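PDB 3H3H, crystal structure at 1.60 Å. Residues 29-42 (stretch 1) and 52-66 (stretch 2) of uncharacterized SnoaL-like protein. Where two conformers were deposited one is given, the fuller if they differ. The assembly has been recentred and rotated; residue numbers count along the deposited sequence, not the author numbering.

Stretch 1, residues 29-42: ILSHYADGFEMSSP
Stretch 2 52-66: SGRLRGKEQVGAYWR

A strand that pairs along its backbone with a neighbour can also serve as the floor for the helix that follows that neighbour, and these two stretches of a SnoaL-like protein illustrate the principle compactly. Stretch 1 opens with I29 and L30 in a helix that begins earlier in the chain, makes a type I turn from L30 to Y33, passes a type II turn from A34 to F37, and runs on as a strand to S40. Stretch 2 supplies strand 54-56 and then, after G57, the helix that starts at K58. The two strands are antiparallel, 157° between their directions and 4.7 Å apart at closest approach. The helix passes strand 37-40 at 9.1 Å, inclined by 41°, which leaves room for one layer of side chains.

The register is set by M39 opposite L55, a hydrogen-bonded pair: M39 N to L55 O is 2.8 Å and L55 N to M39 O is 2.9 Å. G57 N to F37 O (2.8 Å) and S41 N to G53 O (2.9 Å) continue the ladder at its two ends. Between these rungs lie the non-hydrogen-bonded pairs E38-R56 and S40-R54, each with CA atoms 4.5 Å apart. Their side chains share one face, where E38 OE2 and R56 NH1 form a long salt bridge of 3.9 Å. R56 is extended, t at chi1 through chi3, whereas E38 is m, t.

The other face, bearing M39 and L55, is where shape matters most. W65, chi1 m and chi2 -6°, is the large bump, and stretch 1 builds a hollow around it. I29 CG2 touches W65 CZ3 at 3.7 Å, and L30 CD2 meets the same CZ3 at 3.8 Å. The edge of the indole points at the face of Y33, the ring centroids 5.2 Å apart and the planes at 62°, with Y33 CZ 3.5 Å from W65 CH2. F37 CZ packs 3.7 Å from that CH2, its ring oblique to the indole. Selenomethionine M39, chi1 t and chi2 p, places SE at the indole edge, 4.0 Å from W65 CZ2. One turn earlier, V61 (chi1 t) fits between two neighbours, CG1 3.6 Å from F37 CZ and CG2 3.9 Å from M39 CB. F37 reaches this layer through its p rotamer, although its CA-to-CB bond points away from stretch 2.

G62 keeps the helix surface low beside L30: a CB there would lie 3.4 Å from L30 CD1 and clash with K58 O.

K58, m then t throughout, stretches past the edge of the F37 ring, its CG 3.9 Å from F37 CE1, and plugs the turn with its ammonium. K58 NZ donates to L30 O at 2.9 Å and to Y33 O at 2.8 Å, and a water links it to D35 OD1. At G36 and G57 the backbones close to 3.8 Å between CA atoms; phi is 69° at G36 and 90° at G57, and a second water joins G36 N to K58 N.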

# COMPACT_ATOMS: atom_id res chain seq x y z
N ILE B 29 -7.06 -10.76 -15.87
CA ILE B 29 -6.26 -9.81 -15.06
C ILE B 29 -6.56 -8.37 -15.48
O ILE B 29 -6.93 -7.54 -14.62
CB ILE B 29 -4.77 -10.08 -15.21
CG1 ILE B 29 -4.39 -11.45 -14.61
CG2 ILE B 29 -3.94 -8.97 -14.54
CD1 ILE B 29 -3.05 -11.94 -15.18
N LEU B 30 -6.46 -8.10 -16.78
CA LEU B 30 -6.56 -6.75 -17.34
C LEU B 30 -7.98 -6.21 -17.21
O LEU B 30 -8.16 -5.00 -17.26
CB LEU B 30 -6.05 -6.69 -18.77
CG LEU B 30 -4.53 -6.72 -18.90
CD1 LEU B 30 -4.07 -6.81 -20.30
CD2 LEU B 30 -3.88 -5.48 -18.27
N SER B 31 -8.97 -7.10 -17.08
CA SER B 31 -10.36 -6.69 -16.96
C SER B 31 -10.56 -5.84 -15.71
O SER B 31 -11.49 -5.07 -15.66
CB SER B 31 -11.32 -7.88 -16.92
OG SER B 31 -11.27 -8.56 -15.67
N HIS B 32 -9.65 -5.94 -14.74
CA HIS B 32 -9.81 -5.25 -13.52
C HIS B 32 -9.26 -3.82 -13.59
O HIS B 32 -9.39 -3.11 -12.62
CB HIS B 32 -9.07 -5.98 -12.42
CG HIS B 32 -9.72 -7.29 -12.11
ND1 HIS B 32 -10.95 -7.38 -11.48
CD2 HIS B 32 -9.40 -8.55 -12.51
CE1 HIS B 32 -11.31 -8.65 -11.43
NE2 HIS B 32 -10.40 -9.38 -12.06
N TYR B 33 -8.59 -3.50 -14.69
CA TYR B 33 -7.84 -2.23 -14.80
C TYR B 33 -8.51 -1.29 -15.77
O TYR B 33 -9.07 -1.71 -16.78
CB TYR B 33 -6.41 -2.53 -15.24
CG TYR B 33 -5.56 -3.29 -14.22
CD1 TYR B 33 -5.69 -4.68 -14.08
CD2 TYR B 33 -4.70 -2.65 -13.37
CE1 TYR B 33 -4.97 -5.36 -13.18
CE2 TYR B 33 -3.95 -3.31 -12.46
CZ TYR B 33 -4.08 -4.69 -12.34
OH TYR B 33 -3.30 -5.45 -11.50
N ALA B 34 -8.42 -0.01 -15.45
CA ALA B 34 -8.88 1.06 -16.30
C ALA B 34 -7.91 1.31 -17.46
O ALA B 34 -6.73 0.99 -17.38
CB ALA B 34 -9.02 2.34 -15.47
N ASP B 35 -8.43 1.83 -18.57
CA ASP B 35 -7.55 2.26 -19.63
C ASP B 35 -6.57 3.29 -19.07
O ASP B 35 -6.93 4.16 -18.28
CB ASP B 35 -8.36 2.90 -20.77
CG ASP B 35 -9.24 1.88 -21.50
OD1 ASP B 35 -8.88 0.72 -21.59
OD2 ASP B 35 -10.29 2.29 -22.02
N GLY B 36 -5.32 3.17 -19.51
CA GLY B 36 -4.31 4.07 -19.12
C GLY B 36 -3.87 3.99 -17.68
O GLY B 36 -3.26 4.91 -17.17
N PHE B 37 -4.14 2.87 -17.03
CA PHE B 37 -3.71 2.74 -15.63
C PHE B 37 -2.21 2.85 -15.47
O PHE B 37 -1.40 2.44 -16.34
CB PHE B 37 -4.21 1.43 -15.02
CG PHE B 37 -3.43 0.22 -15.40
CD1 PHE B 37 -3.73 -0.48 -16.59
CD2 PHE B 37 -2.50 -0.32 -14.55
CE1 PHE B 37 -3.03 -1.61 -16.92
CE2 PHE B 37 -1.79 -1.45 -14.91
CZ PHE B 37 -2.08 -2.11 -16.07
N GLU B 38 -1.82 3.39 -14.32
CA GLU B 38 -0.43 3.56 -13.99
C GLU B 38 0.01 2.40 -13.15
O GLU B 38 -0.68 2.04 -12.20
CB GLU B 38 -0.24 4.83 -13.18
CG GLU B 38 -0.54 6.10 -13.90
CD GLU B 38 -0.37 7.29 -12.96
OE1 GLU B 38 0.79 7.61 -12.67
OE2 GLU B 38 -1.38 7.84 -12.48
N MSE B 39 1.20 1.88 -13.47
CA MSE B 39 1.81 0.76 -12.74
C MSE B 39 3.18 1.17 -12.25
O MSE B 39 3.98 1.73 -13.02
CB MSE B 39 1.91 -0.52 -13.60
CG MSE B 39 2.47 -1.78 -12.87
SE MSE B 39 1.24 -2.31 -11.49
CE MSE B 39 2.51 -3.05 -10.23
N SER B 40 3.40 1.08 -10.94
CA SER B 40 4.70 1.29 -10.33
C SER B 40 5.21 0.03 -9.72
O SER B 40 4.48 -0.62 -8.99
CB SER B 40 4.56 2.34 -9.25
OG SER B 40 5.69 2.38 -8.46
N SER B 41 6.42 -0.36 -10.05
CA SER B 41 6.99 -1.53 -9.40
C SER B 41 8.52 -1.50 -9.39
O SER B 41 9.13 -1.10 -10.38
CB SER B 41 6.61 -2.79 -10.15
OG SER B 41 7.18 -3.94 -9.56
N PRO B 42 9.13 -2.00 -8.32
CA PRO B 42 10.59 -2.18 -8.37
C PRO B 42 11.01 -3.06 -9.55
O PRO B 42 12.14 -2.92 -10.07
CB PRO B 42 10.89 -2.87 -7.04
CG PRO B 42 9.77 -2.32 -6.16
CD PRO B 42 8.58 -2.32 -7.00
N SER B 52 12.02 5.57 -13.09
CA SER B 52 10.85 5.94 -12.32
C SER B 52 10.13 4.75 -11.76
O SER B 52 9.35 4.91 -10.85
CB SER B 52 9.84 6.69 -13.18
OG SER B 52 9.40 5.90 -14.26
N GLY B 53 10.34 3.59 -12.37
CA GLY B 53 9.60 2.37 -12.01
C GLY B 53 8.16 2.38 -12.48
O GLY B 53 7.39 1.57 -12.00
N ARG B 54 7.83 3.24 -13.44
CA ARG B 54 6.43 3.39 -13.89
C ARG B 54 6.24 3.01 -15.36
O ARG B 54 7.07 3.30 -16.23
CB ARG B 54 5.99 4.85 -13.67
CG ARG B 54 5.91 5.25 -12.17
CD ARG B 54 5.29 6.67 -11.96
NE ARG B 54 6.31 7.71 -11.93
CZ ARG B 54 7.09 7.98 -10.88
NH1 ARG B 54 6.98 7.27 -9.76
NH2 ARG B 54 7.99 8.96 -10.95
N LEU B 55 5.12 2.37 -15.62
CA LEU B 55 4.66 2.07 -16.95
C LEU B 55 3.18 2.46 -16.91
O LEU B 55 2.61 2.56 -15.85
CB LEU B 55 4.82 0.60 -17.25
CG LEU B 55 6.24 0.02 -17.42
CD1 LEU B 55 6.12 -1.47 -17.49
CD2 LEU B 55 6.89 0.61 -18.64
N ARG B 56 2.58 2.66 -18.08
CA ARG B 56 1.19 3.08 -18.17
C ARG B 56 0.47 2.39 -19.28
O ARG B 56 0.99 2.23 -20.37
CB ARG B 56 1.11 4.58 -18.42
CG ARG B 56 -0.26 5.17 -18.47
CD ARG B 56 -0.19 6.71 -18.55
NE ARG B 56 -1.49 7.29 -18.30
CZ ARG B 56 -1.84 8.04 -17.26
NH1 ARG B 56 -0.97 8.42 -16.33
NH2 ARG B 56 -3.09 8.46 -17.19
N GLY B 57 -0.76 2.00 -19.00
CA GLY B 57 -1.65 1.48 -20.01
C GLY B 57 -1.58 0.00 -20.22
O GLY B 57 -0.57 -0.66 -19.94
N LYS B 58 -2.67 -0.53 -20.78
CA LYS B 58 -2.78 -1.98 -20.97
C LYS B 58 -1.83 -2.56 -22.02
O LYS B 58 -1.37 -3.68 -21.84
CB LYS B 58 -4.23 -2.33 -21.31
CG LYS B 58 -5.18 -2.01 -20.17
CD LYS B 58 -6.58 -2.60 -20.39
CE LYS B 58 -7.42 -2.47 -19.21
NZ LYS B 58 -8.86 -3.00 -19.30
N GLU B 59 -1.50 -1.82 -23.08
CA GLU B 59 -0.60 -2.33 -24.10
C GLU B 59 0.77 -2.46 -23.46
O GLU B 59 1.39 -3.52 -23.47
CB GLU B 59 -0.54 -1.39 -25.32
CG GLU B 59 0.57 -1.76 -26.33
CD GLU B 59 0.74 -0.75 -27.47
OE1 GLU B 59 0.38 0.44 -27.32
OE2 GLU B 59 1.25 -1.15 -28.54
N GLN B 60 1.20 -1.37 -22.83
CA GLN B 60 2.58 -1.32 -22.35
C GLN B 60 2.76 -2.25 -21.14
O GLN B 60 3.69 -3.05 -21.09
CB GLN B 60 2.99 0.10 -21.99
CG GLN B 60 4.37 0.15 -21.46
CD GLN B 60 4.87 1.54 -21.24
OE1 GLN B 60 4.30 2.31 -20.46
NE2 GLN B 60 5.98 1.88 -21.90
N VAL B 61 1.88 -2.11 -20.16
CA VAL B 61 1.99 -2.95 -18.96
C VAL B 61 1.64 -4.39 -19.27
O VAL B 61 2.35 -5.29 -18.85
CB VAL B 61 1.12 -2.40 -17.81
CG1 VAL B 61 1.29 -3.34 -16.60
CG2 VAL B 61 1.52 -0.96 -17.46
N GLY B 62 0.62 -4.60 -20.09
CA GLY B 62 0.19 -5.93 -20.52
C GLY B 62 1.29 -6.70 -21.21
O GLY B 62 1.34 -7.90 -21.03
N ALA B 63 2.14 -6.02 -22.00
CA ALA B 63 3.25 -6.67 -22.72
C ALA B 63 4.17 -7.35 -21.72
O ALA B 63 4.63 -8.46 -21.95
CB ALA B 63 4.00 -5.67 -23.59
N TYR B 64 4.44 -6.67 -20.63
CA TYR B 64 5.29 -7.22 -19.59
C TYR B 64 4.62 -8.36 -18.88
O TYR B 64 5.22 -9.41 -18.63
CB TYR B 64 5.71 -6.15 -18.60
CG TYR B 64 6.85 -5.30 -19.17
CD1 TYR B 64 8.15 -5.76 -19.16
CD2 TYR B 64 6.58 -4.07 -19.80
CE1 TYR B 64 9.17 -4.99 -19.73
CE2 TYR B 64 7.59 -3.30 -20.34
CZ TYR B 64 8.87 -3.75 -20.31
OH TYR B 64 9.83 -2.95 -20.87
N TRP B 65 3.37 -8.17 -18.52
CA TRP B 65 2.67 -9.26 -17.85
C TRP B 65 2.53 -10.51 -18.72
O TRP B 65 2.60 -11.65 -18.19
CB TRP B 65 1.32 -8.78 -17.34
CG TRP B 65 1.45 -7.71 -16.28
CD1 TRP B 65 2.61 -7.27 -15.72
CD2 TRP B 65 0.39 -6.94 -15.72
NE1 TRP B 65 2.34 -6.29 -14.82
CE2 TRP B 65 0.98 -6.09 -14.77
CE3 TRP B 65 -1.01 -6.94 -15.88
CZ2 TRP B 65 0.25 -5.18 -14.05
CZ3 TRP B 65 -1.76 -6.06 -15.15
CH2 TRP B 65 -1.12 -5.19 -14.23
N ARG B 66 2.27 -10.30 -20.01
CA ARG B 66 2.17 -11.36 -20.97
C ARG B 66 3.47 -12.15 -20.96
O ARG B 66 3.44 -13.39 -20.91
CB ARG B 66 1.82 -10.83 -22.37
CG ARG B 66 1.61 -11.88 -23.47
CD ARG B 66 1.16 -11.24 -24.80
NE ARG B 66 -0.04 -10.46 -24.60
CZ ARG B 66 -0.12 -9.14 -24.56
NH1 ARG B 66 0.93 -8.36 -24.81
NH2 ARG B 66 -1.27 -8.59 -24.26
O HOH W 1 -10.26 -1.41 -20.92
O HOH W 2 -4.77 1.29 -21.54
O HOH W 3 7.15 4.58 -9.09